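Local coordinates for protein methyltransferase type 12 (Clostridium thermocellum, PDB 3JWG) that probably methylates the 2'-hydroxyl at the 3'-terminal nucleotide of small RNAs, using S-adenosyl-L-methionine, this chain being its methyltransferase domain, at residues A[104-109]-A[131-136]. Sequence-based numbering, arbitrary orientation.
Sequences DAATVI and TRPQTV. With MG (magnesium ion), chain B.
Asp104 and Thr135 open the parallel pairing of strands 105-109 and 135-141, neighbours in the Rossmann-like methyltransferase sheet and joined through helix 117-131 as a beta-alpha-beta crossover. The pair exemplifies parallel register: Thr135 uses both its N and O to bond the residues flanking Ala105. The carbonyl O of Asp104 accepts the amide of Thr135 in its carbonyl plane at 3.2 Å (N to O), and water 1 donates to the same oxygen. That water also bonds Thr135 OG1, which chi1 of -57° sets beside its own backbone N, where one water can join it to Asp104 O. The carboxylate of Asp104 turns elsewhere, its OD2 taking the amides of Lys31 and Lys32. Ala105 CB meets Thr135 CB at 4.0 Å, on the sheet face lined by helix 13-27, while the CA-H of Ala105 approaches Thr135 O. Ala106 N then donates to that oxygen at 3.0 Å, N-H...O angle 155°. On the opposite face, where Val136 packs on helix 117-131, Ala106 CB rests against Pro133 CG at 3.7 Å, and Ala106 O receives a CA-H contact from Val136. Further along, Ile109 O binds magnesium, as does Gly37 O, and Ile109 N donates to water 2, a magnesium ligand 2.4 Å from the ion.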
loop_
_atom_site.group_PDB
_atom_site.type_symbol
_atom_site.label_atom_id
_atom_site.label_comp_id
_atom_site.label_asym_id
_atom_site.label_seq_id
_atom_site.Cartn_x
_atom_site.Cartn_y
_atom_site.Cartn_z
ATOM N N ASP A 104 -11.536 -2.742 6.720
ATOM C CA ASP A 104 -11.330 -1.652 7.676
ATOM C C ASP A 104 -10.248 -0.705 7.153
ATOM O O ASP A 104 -10.265 0.493 7.430
ATOM C CB ASP A 104 -10.878 -2.183 9.042
ATOM C CG ASP A 104 -11.949 -2.996 9.744
ATOM O OD1 ASP A 104 -13.130 -2.574 9.741
ATOM O OD2 ASP A 104 -11.596 -4.049 10.309
ATOM N N ALA A 105 -9.299 -1.256 6.408
ATOM C CA ALA A 105 -8.218 -0.445 5.870
ATOM C C ALA A 105 -7.660 -1.030 4.587
ATOM O O ALA A 105 -7.711 -2.245 4.371
ATOM C CB ALA A 105 -7.094 -0.323 6.903
ATOM N N ALA A 106 -7.134 -0.152 3.740
ATOM C CA ALA A 106 -6.518 -0.563 2.491
ATOM C C ALA A 106 -5.095 -0.013 2.513
ATOM O O ALA A 106 -4.861 1.113 2.964
ATOM C CB ALA A 106 -7.283 0.007 1.290
ATOM N N THR A 107 -4.148 -0.821 2.057
ATOM C CA THR A 107 -2.753 -0.406 1.995
ATOM C C THR A 107 -2.350 -0.362 0.519
ATOM O O THR A 107 -2.766 -1.207 -0.283
ATOM C CB THR A 107 -1.832 -1.376 2.775
ATOM O OG1 THR A 107 -2.024 -2.708 2.294
ATOM C CG2 THR A 107 -2.158 -1.336 4.275
ATOM N N VAL A 108 -1.545 0.635 0.176
ATOM C CA VAL A 108 -1.093 0.865 -1.188
ATOM C C VAL A 108 0.405 1.147 -1.128
ATOM O O VAL A 108 0.823 2.269 -0.849
ATOM C CB VAL A 108 -1.827 2.093 -1.777
ATOM C CG1 VAL A 108 -1.429 2.309 -3.227
ATOM C CG2 VAL A 108 -3.338 1.896 -1.646
ATOM N N ILE A 109 1.208 0.120 -1.379
ATOM C CA ILE A 109 2.657 0.251 -1.315
ATOM C C ILE A 109 3.298 -0.023 -2.675
ATOM O O ILE A 109 3.027 -1.040 -3.301
ATOM C CB ILE A 109 3.231 -0.729 -0.270
ATOM C CG1 ILE A 109 2.482 -0.557 1.053
ATOM C CG2 ILE A 109 4.732 -0.499 -0.094
ATOM C CD1 ILE A 109 2.830 -1.587 2.100
ATOM N N THR A 131 -13.596 1.044 -2.726
ATOM C CA THR A 131 -13.159 0.358 -1.519
ATOM C C THR A 131 -13.557 1.198 -0.301
ATOM O O THR A 131 -14.161 0.693 0.645
ATOM C CB THR A 131 -11.644 0.134 -1.582
ATOM O OG1 THR A 131 -11.321 -0.390 -2.876
ATOM C CG2 THR A 131 -11.193 -0.863 -0.530
ATOM N N ARG A 132 -13.215 2.481 -0.346
ATOM C CA ARG A 132 -13.562 3.436 0.705
ATOM C C ARG A 132 -13.502 2.913 2.144
ATOM O O ARG A 132 -14.510 2.924 2.856
ATOM C CB ARG A 132 -14.967 3.988 0.408
ATOM C CG ARG A 132 -15.324 5.292 1.098
ATOM C CD ARG A 132 -16.618 5.867 0.508
ATOM N NE ARG A 132 -16.956 7.173 1.071
ATOM C CZ ARG A 132 -16.334 8.313 0.776
ATOM N NH1 ARG A 132 -15.326 8.333 -0.094
ATOM N NH2 ARG A 132 -16.709 9.439 1.370
ATOM N N PRO A 133 -12.319 2.462 2.599
ATOM C CA PRO A 133 -12.188 1.952 3.969
ATOM C C PRO A 133 -12.002 3.104 4.963
ATOM O O PRO A 133 -11.725 4.237 4.566
ATOM C CB PRO A 133 -10.955 1.052 3.881
ATOM C CG PRO A 133 -10.075 1.832 2.921
ATOM C CD PRO A 133 -11.062 2.278 1.843
ATOM N N GLN A 134 -12.158 2.815 6.252
ATOM C CA GLN A 134 -12.002 3.842 7.276
ATOM C C GLN A 134 -10.595 4.442 7.220
ATOM O O GLN A 134 -10.413 5.638 7.442
ATOM C CB GLN A 134 -12.258 3.250 8.661
ATOM C CG GLN A 134 -11.962 4.220 9.791
ATOM C CD GLN A 134 -12.875 5.432 9.786
ATOM O OE1 GLN A 134 -12.515 6.491 10.301
ATOM N NE2 GLN A 134 -14.067 5.280 9.220
ATOM N N THR A 135 -9.608 3.609 6.914
ATOM C CA THR A 135 -8.220 4.068 6.822
ATOM C C THR A 135 -7.552 3.626 5.520
ATOM O O THR A 135 -7.712 2.487 5.090
ATOM C CB THR A 135 -7.366 3.507 7.981
ATOM O OG1 THR A 135 -7.947 3.889 9.236
ATOM C CG2 THR A 135 -5.930 4.041 7.900
ATOM N N VAL A 136 -6.810 4.533 4.892
ATOM C CA VAL A 136 -6.070 4.196 3.676
ATOM C C VAL A 136 -4.620 4.599 3.937
ATOM O O VAL A 136 -4.357 5.713 4.391
ATOM C CB VAL A 136 -6.578 4.961 2.435
ATOM C CG1 VAL A 136 -5.691 4.635 1.235
ATOM C CG2 VAL A 136 -8.031 4.588 2.139
HETATM MG MG MG B . 2.408 -3.198 -2.675
HETATM O O HOH W 1 -9.104 1.476 9.797
HETATM O O HOH W 2 0.248 -2.395 -1.963
HETATM O O HOH W 3 2.442 -4.526 -0.500
HETATM O O HOH W 4 4.681 -4.332 -2.747
#